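PDB 3B7F: glycosyl hydrolase, BNR repeat, which is a seven-bladed beta-propeller protein of the BNR-repeat type that probably acts as a hydrolase, perhaps on glycosidic bonds. Local coordinates for residues 50-55 with 82-87; 61-64 with 68-71. All coordinates share one frame; numbering follows the deposited sequence. Where two conformers were deposited one is given.

Both contacts involve the same four-stranded antiparallel propeller blade, whose strands run in the order 56-62, 70-75, 81-86 and 94-95. Contact 2 is buried and lies within the blade, closing the hairpin between its first two strands with backbone hydrogen bonds. Contact 1 is partly buried and lies further out, about 19 Å from the chain centre against about 15 Å for contact 2 (centre to centre). From the turn that follows strand 45-51, the outermost strand of the preceding blade, it reaches strand 81-86 through stacked aromatic rings. The two meet where Ser86 N probably donates a hydrogen bond to Met70 O, 2.9 Å away.

Contact 1 (50-55 with 82-87)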
loop_
_atom_site.group_PDB
_atom_site.type_symbol
_atom_site.label_atom_id
_atom_site.label_comp_id
_atom_site.label_asym_id
_atom_site.label_seq_id
_atom_site.Cartn_x
_atom_site.Cartn_y
_atom_site.Cartn_z
ATOM N N PRO A 50 -14.434 16.633 -6.337
ATOM C CA PRO A 50 -13.525 15.742 -7.071
ATOM C C PRO A 50 -12.517 16.434 -8.000
ATOM O O PRO A 50 -12.761 17.542 -8.490
ATOM C CB PRO A 50 -14.468 14.881 -7.936
ATOM C CG PRO A 50 -15.703 15.644 -8.053
ATOM C CD PRO A 50 -15.823 16.485 -6.789
ATOM N N VAL A 51 -11.383 15.763 -8.168
ATOM C CA VAL A 51 -10.376 16.119 -9.127
ATOM C C VAL A 51 -10.383 14.883 -10.044
ATOM O O VAL A 51 -10.331 13.746 -9.562
ATOM C CB VAL A 51 -8.995 16.425 -8.497
ATOM C CG1 VAL A 51 -7.991 16.755 -9.598
ATOM C CG2 VAL A 51 -9.098 17.586 -7.469
ATOM N N PHE A 52 -10.468 15.116 -11.344
ATOM C CA PHE A 52 -10.526 14.062 -12.351
ATOM C C PHE A 52 -11.782 13.202 -12.164
ATOM O O PHE A 52 -11.694 11.975 -12.230
ATOM C CB PHE A 52 -9.241 13.183 -12.391
ATOM C CG PHE A 52 -8.027 13.896 -12.895
ATOM C CD1 PHE A 52 -7.923 14.235 -14.238
ATOM C CD2 PHE A 52 -6.971 14.194 -12.054
ATOM C CE1 PHE A 52 -6.804 14.885 -14.718
ATOM C CE2 PHE A 52 -5.849 14.842 -12.534
ATOM C CZ PHE A 52 -5.768 15.190 -13.856
ATOM N N LEU A 53 -12.928 13.844 -11.910
ATOM C CA LEU A 53 -14.200 13.121 -11.746
ATOM C C LEU A 53 -14.418 12.265 -12.972
ATOM O O LEU A 53 -14.201 12.725 -14.089
ATOM C CB LEU A 53 -15.398 14.055 -11.552
ATOM C CG LEU A 53 -16.819 13.481 -11.337
ATOM C CD1 LEU A 53 -17.028 12.772 -9.991
ATOM C CD2 LEU A 53 -17.806 14.618 -11.446
ATOM N N GLY A 54 -14.811 11.014 -12.743
ATOM C CA GLY A 54 -15.037 10.033 -13.798
ATOM C C GLY A 54 -13.869 9.149 -14.193
ATOM O O GLY A 54 -14.056 8.206 -14.952
ATOM N N HIS A 55 -12.669 9.453 -13.689
ATOM C CA HIS A 55 -11.487 8.640 -13.910
ATOM C C HIS A 55 -11.316 7.730 -12.689
ATOM O O HIS A 55 -11.671 8.105 -11.576
ATOM C CB HIS A 55 -10.248 9.523 -14.058
ATOM C CG HIS A 55 -10.263 10.434 -15.257
ATOM N ND1 HIS A 55 -9.107 10.800 -15.914
ATOM C CD2 HIS A 55 -11.282 11.036 -15.926
ATOM C CE1 HIS A 55 -9.410 11.614 -16.908
ATOM N NE2 HIS A 55 -10.724 11.766 -16.943
ATOM N N THR A 82 -2.142 5.955 -17.090
ATOM C CA THR A 82 -1.091 6.962 -16.982
ATOM C C THR A 82 -0.791 7.356 -15.542
ATOM O O THR A 82 -1.398 6.836 -14.592
ATOM C CB THR A 82 -1.472 8.266 -17.790
ATOM O OG1 THR A 82 -0.334 9.123 -17.900
ATOM C CG2 THR A 82 -2.631 9.048 -17.153
ATOM N N VAL A 83 0.178 8.264 -15.400
ATOM C CA VAL A 83 0.532 8.898 -14.145
ATOM C C VAL A 83 0.431 10.415 -14.347
ATOM O O VAL A 83 1.028 10.967 -15.280
ATOM C CB VAL A 83 1.957 8.527 -13.661
ATOM C CG1 VAL A 83 2.244 9.192 -12.327
ATOM C CG2 VAL A 83 2.123 7.007 -13.528
ATOM N N PHE A 84 -0.361 11.077 -13.515
ATOM C CA PHE A 84 -0.422 12.545 -13.518
ATOM C C PHE A 84 0.568 13.051 -12.470
ATOM O O PHE A 84 0.767 12.391 -11.446
ATOM C CB PHE A 84 -1.815 13.075 -13.200
ATOM C CG PHE A 84 -2.842 12.775 -14.255
ATOM C CD1 PHE A 84 -2.949 13.589 -15.377
ATOM C CD2 PHE A 84 -3.720 11.689 -14.112
ATOM C CE1 PHE A 84 -3.913 13.330 -16.356
ATOM C CE2 PHE A 84 -4.674 11.425 -15.075
ATOM C CZ PHE A 84 -4.770 12.242 -16.212
ATOM N N ARG A 85 1.207 14.187 -12.742
ATOM C CA ARG A 85 2.168 14.776 -11.817
ATOM C C ARG A 85 1.748 16.200 -11.479
ATOM O O ARG A 85 1.167 16.898 -12.306
ATOM C CB ARG A 85 3.596 14.762 -12.406
ATOM C CG ARG A 85 4.019 15.989 -13.238
ATOM C CD ARG A 85 5.313 15.762 -14.058
ATOM N NE ARG A 85 4.928 15.124 -15.301
ATOM C CZ ARG A 85 4.824 15.686 -16.509
ATOM N NH1 ARG A 85 5.171 16.953 -16.773
ATOM N NH2 ARG A 85 4.400 14.920 -17.510
ATOM N N SER A 86 2.070 16.616 -10.266
ATOM C CA SER A 86 1.843 17.976 -9.804
ATOM C C SER A 86 3.109 18.455 -9.137
ATOM O O SER A 86 3.731 17.672 -8.424
ATOM C CB SER A 86 0.731 18.027 -8.784
ATOM O OG SER A 86 0.536 19.352 -8.367
ATOM N N ASP A 87 3.506 19.705 -9.389
ATOM C CA ASP A 87 4.682 20.312 -8.716
ATOM C C ASP A 87 4.293 21.515 -7.834
ATOM O O ASP A 87 5.153 22.264 -7.403
ATOM C CB ASP A 87 5.800 20.662 -9.714
ATOM C CG ASP A 87 5.412 21.745 -10.716
ATOM O OD1 ASP A 87 4.251 22.218 -10.729
ATOM O OD2 ASP A 87 6.293 22.118 -11.513
#
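The rings of Phe52 and Phe84 stack face to face, their centroids 4.1 Å apart and their planes inclined by 27°. The tilt makes the overlap uneven: Phe52 presents its outer end, CZ, over the centre of the Phe84 ring, at a height of 3.5 Å, whereas Phe84 CE2 lies over the rim of the Phe52 face. The nearest pair is Phe52 CZ and Phe84 CD1, 3.6 Å apart, and Phe52 CE1 keeps almost the same spacing, 3.7 Å, from Phe84 CZ. On its opposite face the Phe84 ring carries the methyl CG2 of Thr82, 3.7 Å above the plane and near the rim, so that this ring is sandwiched between an aromatic group and an aliphatic one.

The two side chains approach from opposite directions. Phe52 has CG anti to its carbonyl carbon (chi1 -69°), which sends the ring away from its own turn and across to strand 81-86. The backbones remain well apart, with the CA atoms of Phe52 and Phe84 separated by 10.3 Å. Phe52 opens a type II beta turn that ends at His55, whose N donates a 3.1 Å hydrogen bond to Phe52 O. The turn carries the chain out of strand 45-51 toward strand 56-62, where the next blade begins. Strand 70-75 adds to the packing, with Met72 touching Phe52 and Ala74 touching Phe84.

Dispersion between the facing rings, with water probably excluded from the surfaces that meet, makes this bridge between successive blades, without a polar bond between the two segments.

Contact 2 (61-64 with 68-71); sequences VQDP and ERML
Three backbone hydrogen bonds join Val61, Asp63, Arg69 and Leu71 at the closed end of the hairpin formed by strands 56-62 and 70-75. Val61 and Leu71 form an antiparallel hydrogen-bonded pair: Val61 N donates to Leu71 O at 2.8 Å, and Leu71 N returns a bond to Val61 O at 2.9 Å. Beyond the non-hydrogen-bonded pair of Gln62 and Met70, Asp63 N reaches Arg69 O at 2.8 Å. This bond is almost straight at hydrogen (177°), although the donor is tilted 30° from the carbonyl plane. CA-H...O contacts supplement the ladder, with Met70 CA 3.3 Å from Val61 O and Gln62 CA 3.6 Å from Arg69 O.

Apolar contact is lighter. CB of Asp63 and CB of Arg69 meet at 3.9 Å, and CG of the selenomethionine Met70 lies 4.1 Å from Gln62 CA. Val61 and Leu71 lie on the sheet face opposite Gln62 and Met70, where both pack against Leu120 and Trp131 of the next blade.

The charged groups diverge despite their adjacent stems. With CG anti to the backbone N (chi1 -167°), the Asp63 carboxylate turns to a salt bridge with Arg65, while the extended Arg69 chain carries NE to Glu66. Gln62 NE2 is held by the carbonyl oxygens of Pro67 and Arg392, the latter close to the chain's C-terminus.

Main-chain polar groups thus fix the strand register, while Asp63 and Arg69 each find an ionic partner in the connecting loop, Arg65 and Glu66, rather than each other.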
loop_
_atom_site.group_PDB
_atom_site.type_symbol
_atom_site.label_atom_id
_atom_site.label_comp_id
_atom_site.label_asym_id
_atom_site.label_seq_id
_atom_site.Cartn_x
_atom_site.Cartn_y
_atom_site.Cartn_z
ATOM N N VAL A 61 0.283 9.745 -4.270
ATOM C CA VAL A 61 1.398 9.772 -3.335
ATOM C C VAL A 61 2.147 11.097 -3.424
ATOM O O VAL A 61 2.406 11.589 -4.511
ATOM C CB VAL A 61 2.375 8.631 -3.616
ATOM C CG1 VAL A 61 3.504 8.636 -2.575
ATOM C CG2 VAL A 61 1.643 7.279 -3.653
ATOM N N GLN A 62 2.475 11.662 -2.268
ATOM C CA GLN A 62 3.293 12.865 -2.162
ATOM C C GLN A 62 4.757 12.443 -2.097
ATOM O O GLN A 62 5.072 11.424 -1.469
ATOM C CB GLN A 62 2.984 13.598 -0.879
ATOM C CG GLN A 62 3.810 14.853 -0.649
ATOM C CD GLN A 62 3.392 15.552 0.590
ATOM O OE1 GLN A 62 3.412 14.980 1.677
ATOM N NE2 GLN A 62 2.984 16.794 0.446
ATOM N N ASP A 63 5.635 13.234 -2.719
ATOM C CA ASP A 63 7.069 13.020 -2.633
ATOM C C ASP A 63 7.485 13.590 -1.262
ATOM O O ASP A 63 7.399 14.803 -1.060
ATOM C CB ASP A 63 7.792 13.754 -3.771
ATOM C CG ASP A 63 9.237 13.332 -3.937
ATOM O OD1 ASP A 63 9.821 12.777 -2.995
ATOM O OD2 ASP A 63 9.789 13.549 -5.042
ATOM N N PRO A 64 7.934 12.731 -0.320
ATOM C CA PRO A 64 8.346 13.269 0.976
ATOM C C PRO A 64 9.682 14.027 0.890
ATOM O O PRO A 64 9.995 14.777 1.801
ATOM C CB PRO A 64 8.460 12.022 1.874
ATOM C CG PRO A 64 8.750 10.937 0.975
ATOM C CD PRO A 64 8.138 11.271 -0.375
ATOM N N GLU A 68 5.880 19.566 -2.268
ATOM C CA GLU A 68 5.124 20.229 -3.316
ATOM C C GLU A 68 4.843 19.284 -4.519
ATOM O O GLU A 68 3.974 19.543 -5.327
ATOM C CB GLU A 68 5.839 21.545 -3.720
ATOM C CG GLU A 68 7.212 21.476 -4.455
ATOM C CD GLU A 68 8.488 21.240 -3.607
ATOM O OE1 GLU A 68 8.444 20.821 -2.422
ATOM O OE2 GLU A 68 9.573 21.477 -4.184
ATOM N N ARG A 69 5.588 18.177 -4.620
ATOM C CA ARG A 69 5.426 17.208 -5.701
ATOM C C ARG A 69 4.537 16.022 -5.316
ATOM O O ARG A 69 4.690 15.468 -4.215
ATOM C CB ARG A 69 6.798 16.704 -6.151
ATOM C CG ARG A 69 7.654 17.802 -6.748
ATOM C CD ARG A 69 8.945 17.256 -7.317
ATOM N NE ARG A 69 9.792 18.288 -7.921
ATOM C CZ ARG A 69 9.692 18.750 -9.175
ATOM N NH1 ARG A 69 8.720 18.361 -10.011
ATOM N NH2 ARG A 69 10.570 19.670 -9.588
HETATM N N MSE A 70 3.601 15.665 -6.216
HETATM C CA MSE A 70 2.709 14.525 -6.053
HETATM C C MSE A 70 2.493 13.805 -7.364
HETATM O O MSE A 70 2.481 14.439 -8.420
HETATM C CB MSE A 70 1.327 14.936 -5.597
HETATM C CG MSE A 70 1.245 15.745 -4.336
HETATM SE SE MSE A 70 -0.640 15.802 -3.795
HETATM C CE MSE A 70 -0.316 16.928 -2.280
ATOM N N LEU A 71 2.320 12.481 -7.270
ATOM C CA LEU A 71 2.003 11.608 -8.405
ATOM C C LEU A 71 0.693 10.914 -8.110
ATOM O O LEU A 71 0.374 10.659 -6.958
ATOM C CB LEU A 71 3.098 10.586 -8.719
ATOM C CG LEU A 71 4.447 11.125 -9.272
ATOM C CD1 LEU A 71 5.302 9.981 -9.770
ATOM C CD2 LEU A 71 4.291 12.156 -10.398
#